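Local coordinates for protein beta-lactamase (Klebsiella pneumoniae, PDB 6M5P) that probably hydrolyses beta-lactam antibiotics to substituted beta-amino acids, as a class C beta-lactamase linked to antibiotic resistance, at residues Ser121-Phe126 with Ala139-Trp144; Gly117-Gly122 with Arg154-Ile159. The protein carries 1 engineered substitution. All coordinates share one frame; numbering follows the deposited sequence.

Contact 1 of 2, residues Ser121-Phe126 with Ala139-Trp144; sequences SGLQLF and AYLKAW. With MER ((4R,5S)-3-{[(3S,5S)-5-(dimethylcarbamoyl)pyrrolidin-3-yl]sulfanyl}-5-[(2S,3R)-3-hydroxy-1-oxobutan-2-yl]-4-methyl-4,5-d ihydro-1H-pyrrole-2-carboxylic acid), chain B.
Leu-123 lays its CD2 methyl over one face of the Trp-144 indole, 3.7 Å from the centroid of the five-membered ring and 19° off its normal, a CH-pi contact. Leu-123 CG beside its own backbone N (chi1 -79°) and Trp-144 CG anti to its N bring methyl and ring together. The far rim of the same indole runs into backbone, with Ser-121 O in the ring plane 3.6 Å from Trp-144 CH2. Leu-141 CD2 adds a looser apolar touch to the same leucine methyl. Beside this apolar patch Gln-124 and Tyr-140 meet through water 1, which accepts from Gln-124 N at 3.0 Å and is hydrogen-bonded to Tyr-140 OH at 3.1 Å. The Gln-124 carboxamide crosses the phenol hydroxyl without bonding to it directly; its NE2 gives a straight, in-plane bond to Phe-126 O (3.1 Å, 168°), which fixes the rotation of the amide. One layer back, Ser-121 OG accepts from Leu-123 N at 3.1 Å, an ST turn that sets the loop backbone at the edge of the indole. Segment 121-126 lies in the loop between helices 113-117 and 134-142, packed against Tyr-140 and Leu-141 of helix 134-142 and against Trp-144, which follows them in the chain; Leu-123 also rests on Leu-163 of helix 158-171, and Phe-108 meets the Trp-144 ring.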
loop_
_atom_site.group_PDB
_atom_site.type_symbol
_atom_site.label_atom_id
_atom_site.label_comp_id
_atom_site.label_asym_id
_atom_site.label_seq_id
_atom_site.Cartn_x
_atom_site.Cartn_y
_atom_site.Cartn_z
ATOM N N SER A 121 5.400 -7.430 15.437
ATOM C CA SER A 121 6.486 -8.308 15.875
ATOM C C SER A 121 7.512 -7.569 16.730
ATOM O O SER A 121 8.176 -8.191 17.570
ATOM C CB SER A 121 7.189 -8.960 14.679
ATOM O OG SER A 121 8.030 -8.035 13.991
ATOM N N GLY A 122 7.674 -6.261 16.530
ATOM C CA GLY A 122 8.734 -5.493 17.162
ATOM C C GLY A 122 9.977 -5.327 16.314
ATOM O O GLY A 122 10.891 -4.591 16.722
ATOM N N LEU A 123 10.043 -5.987 15.159
ATOM C CA LEU A 123 11.148 -5.750 14.244
ATOM C C LEU A 123 11.192 -4.279 13.848
ATOM O O LEU A 123 10.153 -3.628 13.694
ATOM C CB LEU A 123 10.989 -6.608 12.990
ATOM C CG LEU A 123 11.412 -8.073 13.135
ATOM C CD1 LEU A 123 10.845 -8.909 11.992
ATOM C CD2 LEU A 123 12.923 -8.160 13.160
ATOM N N GLN A 124 12.406 -3.764 13.663
ATOM C CA GLN A 124 12.626 -2.355 13.378
ATOM C C GLN A 124 12.185 -2.014 11.958
ATOM O O GLN A 124 11.906 -2.891 11.134
ATOM C CB GLN A 124 14.107 -2.004 13.575
ATOM C CG GLN A 124 15.039 -2.638 12.543
ATOM C CD GLN A 124 16.484 -2.729 13.008
ATOM O OE1 GLN A 124 16.764 -2.950 14.192
ATOM N NE2 GLN A 124 17.412 -2.578 12.072
ATOM N N LEU A 125 12.156 -0.714 11.664
ATOM C CA LEU A 125 11.649 -0.264 10.369
ATOM C C LEU A 125 12.543 -0.718 9.220
ATOM O O LEU A 125 12.062 -1.306 8.242
ATOM C CB LEU A 125 11.486 1.259 10.368
ATOM C CG LEU A 125 11.038 1.883 9.043
ATOM C CD1 LEU A 125 9.728 1.276 8.553
ATOM C CD2 LEU A 125 10.879 3.382 9.243
ATOM N N PHE A 126 13.837 -0.447 9.303
ATOM C CA PHE A 126 14.715 -0.592 8.151
ATOM C C PHE A 126 15.597 -1.826 8.259
ATOM O O PHE A 126 16.174 -2.108 9.317
ATOM C CB PHE A 126 15.594 0.647 7.963
ATOM C CG PHE A 126 14.833 1.861 7.519
ATOM C CD1 PHE A 126 14.223 1.902 6.277
ATOM C CD2 PHE A 126 14.717 2.957 8.352
ATOM C CE1 PHE A 126 13.523 3.019 5.869
ATOM C CE2 PHE A 126 14.015 4.084 7.955
ATOM C CZ PHE A 126 13.409 4.112 6.709
ATOM N N ALA A 139 21.100 -15.323 9.620
ATOM C CA ALA A 139 21.948 -15.161 10.799
ATOM C C ALA A 139 21.461 -14.009 11.667
ATOM O O ALA A 139 21.414 -14.126 12.898
ATOM C CB ALA A 139 23.399 -14.928 10.373
ATOM N N TYR A 140 21.089 -12.891 11.037
ATOM C CA TYR A 140 20.551 -11.751 11.771
ATOM C C TYR A 140 19.272 -12.134 12.508
ATOM O O TYR A 140 19.140 -11.904 13.718
ATOM C CB TYR A 140 20.293 -10.596 10.791
ATOM C CG TYR A 140 19.617 -9.381 11.388
ATOM C CD1 TYR A 140 20.367 -8.340 11.926
ATOM C CD2 TYR A 140 18.233 -9.258 11.387
ATOM C CE1 TYR A 140 19.755 -7.224 12.466
ATOM C CE2 TYR A 140 17.614 -8.151 11.928
ATOM C CZ TYR A 140 18.377 -7.141 12.466
ATOM O OH TYR A 140 17.737 -6.042 12.996
ATOM N N LEU A 141 18.320 -12.733 11.791
ATOM C CA LEU A 141 17.024 -13.035 12.388
ATOM C C LEU A 141 17.144 -14.061 13.510
ATOM O O LEU A 141 16.429 -13.970 14.516
ATOM C CB LEU A 141 16.046 -13.500 11.310
ATOM C CG LEU A 141 15.646 -12.442 10.268
ATOM C CD1 LEU A 141 14.871 -13.098 9.141
ATOM C CD2 LEU A 141 14.820 -11.331 10.906
ATOM N N LYS A 142 18.062 -15.027 13.373
ATOM C CA LYS A 142 18.260 -16.047 14.400
ATOM C C LYS A 142 18.788 -15.460 15.701
ATOM O O LYS A 142 18.635 -16.080 16.757
ATOM C CB LYS A 142 19.284 -17.082 13.923
ATOM C CG LYS A 142 18.808 -18.100 12.896
ATOM C CD LYS A 142 19.994 -18.965 12.420
ATOM C CE LYS A 142 19.622 -19.860 11.246
ATOM N NZ LYS A 142 20.816 -20.508 10.620
ATOM N N ALA A 143 19.428 -14.293 15.643
ATOM C CA ALA A 143 20.103 -13.698 16.787
ATOM C C ALA A 143 19.367 -12.477 17.319
ATOM O O ALA A 143 19.871 -11.790 18.220
ATOM C CB ALA A 143 21.541 -13.341 16.404
ATOM N N TRP A 144 18.182 -12.192 16.780
ATOM C CA TRP A 144 17.452 -10.968 17.090
ATOM C C TRP A 144 16.537 -11.159 18.294
ATOM O O TRP A 144 15.922 -12.213 18.461
ATOM C CB TRP A 144 16.620 -10.555 15.871
ATOM C CG TRP A 144 15.616 -9.456 16.135
ATOM C CD1 TRP A 144 15.852 -8.113 16.145
ATOM C CD2 TRP A 144 14.220 -9.620 16.416
ATOM N NE1 TRP A 144 14.693 -7.431 16.424
ATOM C CE2 TRP A 144 13.674 -8.329 16.593
ATOM C CE3 TRP A 144 13.382 -10.729 16.536
ATOM C CZ2 TRP A 144 12.321 -8.122 16.872
ATOM C CZ3 TRP A 144 12.041 -10.522 16.825
ATOM C CH2 TRP A 144 11.525 -9.227 16.983
HETATM C C1 MER B . 6.996 3.856 3.567
HETATM C C2 MER B . 6.322 4.084 6.502
HETATM C C3 MER B . 8.478 3.467 4.083
HETATM C C4 MER B . 8.343 3.249 5.498
HETATM C C5 MER B . 6.265 2.592 6.313
HETATM O O6 MER B . 6.623 4.184 2.495
HETATM C C7 MER B . 9.196 2.216 3.501
HETATM O O8 MER B . 10.511 2.300 3.938
HETATM C C9 MER B . 9.180 2.155 1.953
HETATM N N10 MER B . 7.409 2.074 5.803
HETATM C C11 MER B . 5.000 1.794 6.328
HETATM O O12 MER B . 3.958 2.278 5.839
HETATM O O13 MER B . 4.975 0.636 6.823
HETATM S S14 MER B . 5.435 4.635 8.034
HETATM C C15 MER B . 3.827 5.278 7.864
HETATM C C16 MER B . 2.734 4.545 6.987
HETATM C C17 MER B . 1.658 5.272 7.356
HETATM C C18 MER B . 7.654 4.440 6.349
HETATM N N19 MER B . 1.739 5.242 8.998
HETATM C C20 MER B . 7.908 5.871 5.763
HETATM C C21 MER B . 3.062 5.306 9.270
HETATM C C22 MER B . 0.280 4.923 6.768
HETATM N N23 MER B . -0.727 6.036 6.702
HETATM O O24 MER B . -0.054 3.869 6.347
HETATM C C25 MER B . -0.313 7.339 7.210
HETATM C C26 MER B . -2.057 5.818 6.162
HETATM O O HOH W 1 14.896 -5.408 14.164
#

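Contact 2 of 2, residues Gly117-Gly122 with Arg154-Ile159; sequences GTHTSG and RVFSNI. Engineered in segment 154-159: Phe-156 (natural residue Tyr). With MER ((4R,5S)-3-{[(3S,5S)-5-(dimethylcarbamoyl)pyrrolidin-3-yl]sulfanyl}-5-[(2S,3R)-3-hydroxy-1-oxobutan-2-yl]-4-methyl-4,5-d ihydro-1H-pyrrole-2-carboxylic acid), chain B.
The Tyr-X-Asn motif of class C beta-lactamases lies in 154-159 as Phe-156, Ser-157 and Asn-158, the phenylalanine being an engineered replacement of the natural tyrosine, and His-119 packs against it from loop 117-122. The imidazole lies under the motif backbone, Phe-156 CA standing 4.0 Å from its centroid over one face. His-119 CD2 comes within 3.5 Å of Phe-156 CD1, the two rings meeting obliquely with planes 53° apart. CG beside the backbone N (chi1 -61°) places His-119 ND1 3.2 Å from Ser-157 N. The backbones are tied by Val-155 N donating to His-119 O at 2.8 Å; the same oxygen also has a weaker CA-H...O contact from Arg-154 CA. Water 2 donates to Val-155 O at 2.7 Å and takes a weak bond from Gly-122 N. On the ligand side, the Phe-156 ring offers a face to MER C21, and Asn-158 ND2 donates to MER O8 at 2.9 Å (168°), while its OD1 accepts from Lys-74. Phe-156 CZ lies 3.4 Å above the plane of the Arg-154 guanidinium, offset toward its rim; Gln-275 holds Arg-154 NH2. The loop follows helix 113-117; Ser-157, whose OG also bonds to Gln-124 O, is the N-cap of helix 158-171, through Gly-160 N, and strands 266-270 and 273-275 flank the loop's threonine and histidine side chains.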
loop_
_atom_site.group_PDB
_atom_site.type_symbol
_atom_site.label_atom_id
_atom_site.label_comp_id
_atom_site.label_asym_id
_atom_site.label_seq_id
_atom_site.Cartn_x
_atom_site.Cartn_y
_atom_site.Cartn_z
ATOM N N GLY A 117 2.347 -9.376 9.843
ATOM C CA GLY A 117 1.336 -8.782 8.985
ATOM C C GLY A 117 0.639 -7.564 9.550
ATOM O O GLY A 117 -0.158 -6.942 8.830
ATOM N N THR A 118 0.909 -7.220 10.813
ATOM C CA THR A 118 0.251 -6.118 11.510
ATOM C C THR A 118 1.243 -5.177 12.177
ATOM O O THR A 118 0.843 -4.341 12.993
ATOM C CB THR A 118 -0.740 -6.646 12.560
ATOM O OG1 THR A 118 -0.037 -7.496 13.476
ATOM C CG2 THR A 118 -1.866 -7.436 11.908
ATOM N N HIS A 119 2.532 -5.322 11.887
ATOM C CA HIS A 119 3.563 -4.461 12.460
ATOM C C HIS A 119 3.665 -4.617 13.972
ATOM O O HIS A 119 4.023 -3.672 14.673
ATOM C CB HIS A 119 3.387 -2.992 12.056
ATOM C CG HIS A 119 3.470 -2.770 10.580
ATOM N ND1 HIS A 119 4.507 -3.257 9.816
ATOM C CD2 HIS A 119 2.639 -2.125 9.727
ATOM C CE1 HIS A 119 4.319 -2.908 8.553
ATOM N NE2 HIS A 119 3.193 -2.222 8.473
ATOM N N THR A 120 3.371 -5.810 14.488
ATOM C CA THR A 120 3.425 -6.037 15.927
ATOM C C THR A 120 4.490 -7.051 16.334
ATOM O O THR A 120 4.519 -7.471 17.497
ATOM C CB THR A 120 2.053 -6.428 16.493
ATOM O OG1 THR A 120 1.537 -7.557 15.797
ATOM C CG2 THR A 120 1.049 -5.256 16.408
ATOM N N SER A 121 5.400 -7.430 15.437
ATOM C CA SER A 121 6.486 -8.308 15.875
ATOM C C SER A 121 7.512 -7.569 16.730
ATOM O O SER A 121 8.176 -8.191 17.570
ATOM C CB SER A 121 7.189 -8.960 14.679
ATOM O OG SER A 121 8.030 -8.035 13.991
ATOM N N GLY A 122 7.674 -6.261 16.530
ATOM C CA GLY A 122 8.734 -5.493 17.162
ATOM C C GLY A 122 9.977 -5.327 16.314
ATOM O O GLY A 122 10.891 -4.591 16.722
ATOM N N ARG A 154 3.067 -1.624 18.302
ATOM C CA ARG A 154 3.077 -1.471 16.853
ATOM C C ARG A 154 4.326 -0.694 16.462
ATOM O O ARG A 154 4.561 0.413 16.958
ATOM C CB ARG A 154 1.821 -0.759 16.357
ATOM C CG ARG A 154 1.664 -0.855 14.841
ATOM C CD ARG A 154 0.313 -0.360 14.373
ATOM N NE ARG A 154 0.181 1.079 14.556
ATOM C CZ ARG A 154 -0.422 1.891 13.694
ATOM N NH1 ARG A 154 -0.493 3.190 13.957
ATOM N NH2 ARG A 154 -0.952 1.411 12.572
ATOM N N VAL A 155 5.133 -1.285 15.588
ATOM C CA VAL A 155 6.321 -0.648 15.039
ATOM C C VAL A 155 6.291 -0.959 13.550
ATOM O O VAL A 155 6.377 -2.125 13.161
ATOM C CB VAL A 155 7.609 -1.201 15.662
ATOM C CG1 VAL A 155 8.824 -0.683 14.911
ATOM C CG2 VAL A 155 7.691 -0.851 17.152
ATOM N N PHE A 156 6.138 0.068 12.719
ATOM C CA PHE A 156 6.128 -0.177 11.283
ATOM C C PHE A 156 7.460 -0.781 10.880
ATOM O O PHE A 156 8.514 -0.312 11.312
ATOM C CB PHE A 156 5.884 1.131 10.534
ATOM C CG PHE A 156 4.522 1.694 10.775
ATOM C CD1 PHE A 156 3.441 1.251 10.037
ATOM C CD2 PHE A 156 4.311 2.639 11.770
ATOM C CE1 PHE A 156 2.174 1.751 10.270
ATOM C CE2 PHE A 156 3.041 3.143 12.010
ATOM C CZ PHE A 156 1.974 2.698 11.257
ATOM N N SER A 157 7.419 -1.839 10.070
ATOM C CA SER A 157 8.627 -2.607 9.799
ATOM C C SER A 157 8.689 -3.058 8.348
ATOM O O SER A 157 7.797 -3.774 7.884
ATOM C CB SER A 157 8.710 -3.818 10.726
ATOM O OG SER A 157 9.892 -4.551 10.456
ATOM N N ASN A 158 9.763 -2.682 7.646
ATOM C CA ASN A 158 10.015 -3.282 6.341
ATOM C C ASN A 158 10.464 -4.729 6.477
ATOM O O ASN A 158 10.139 -5.559 5.617
ATOM C CB ASN A 158 11.072 -2.493 5.575
ATOM C CG ASN A 158 10.616 -1.097 5.211
ATOM O OD1 ASN A 158 9.432 -0.772 5.279
ATOM N ND2 ASN A 158 11.561 -0.265 4.791
ATOM N N ILE A 159 11.209 -5.054 7.540
ATOM C CA ILE A 159 11.669 -6.429 7.743
ATOM C C ILE A 159 10.486 -7.354 7.970
ATOM O O ILE A 159 10.390 -8.427 7.364
ATOM C CB ILE A 159 12.657 -6.509 8.919
ATOM C CG1 ILE A 159 13.749 -5.451 8.801
ATOM C CG2 ILE A 159 13.273 -7.898 8.989
ATOM C CD1 ILE A 159 14.689 -5.448 9.992
HETATM C C1 MER B . 6.996 3.856 3.567
HETATM C C2 MER B . 6.322 4.084 6.502
HETATM C C3 MER B . 8.478 3.467 4.083
HETATM C C4 MER B . 8.343 3.249 5.498
HETATM C C5 MER B . 6.265 2.592 6.313
HETATM O O6 MER B . 6.623 4.184 2.495
HETATM C C7 MER B . 9.196 2.216 3.501
HETATM O O8 MER B . 10.511 2.300 3.938
HETATM C C9 MER B . 9.180 2.155 1.953
HETATM N N10 MER B . 7.409 2.074 5.803
HETATM C C11 MER B . 5.000 1.794 6.328
HETATM O O12 MER B . 3.958 2.278 5.839
HETATM O O13 MER B . 4.975 0.636 6.823
HETATM S S14 MER B . 5.435 4.635 8.034
HETATM C C15 MER B . 3.827 5.278 7.864
HETATM C C16 MER B . 2.734 4.545 6.987
HETATM C C17 MER B . 1.658 5.272 7.356
HETATM C C18 MER B . 7.654 4.440 6.349
HETATM N N19 MER B . 1.739 5.242 8.998
HETATM C C20 MER B . 7.908 5.871 5.763
HETATM C C21 MER B . 3.062 5.306 9.270
HETATM C C22 MER B . 0.280 4.923 6.768
HETATM N N23 MER B . -0.727 6.036 6.702
HETATM O O24 MER B . -0.054 3.869 6.347
HETATM C C25 MER B . -0.313 7.339 7.210
HETATM C C26 MER B . -2.057 5.818 6.162
HETATM O O HOH W 2 7.487 -4.428 14.110
#

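How the contacts relate
Contact 1 and contact 2 start from the same loop, sharing Ser-121 and Gly-122, and their centres are 10 Å apart on one side of the chain's centre. Along the chain the order is 117-126, then 139-144 at the end of helix 134-142, then 154-159 leading into helix 158-171. They join directly: Gln-124 O probably accepts from Ser-157 OG, and Leu-125 O from Asn-158 N, both at 2.7 Å. The centre of contact 1 is about 22 Å from the centre of the chain, that of contact 2 about 14 Å. One loop thus connects helix 134-142 with the active-site motif; MER is met by Leu-125 and Phe-126 of segment 121-126 and by Phe-156 and Asn-158 of contact 2.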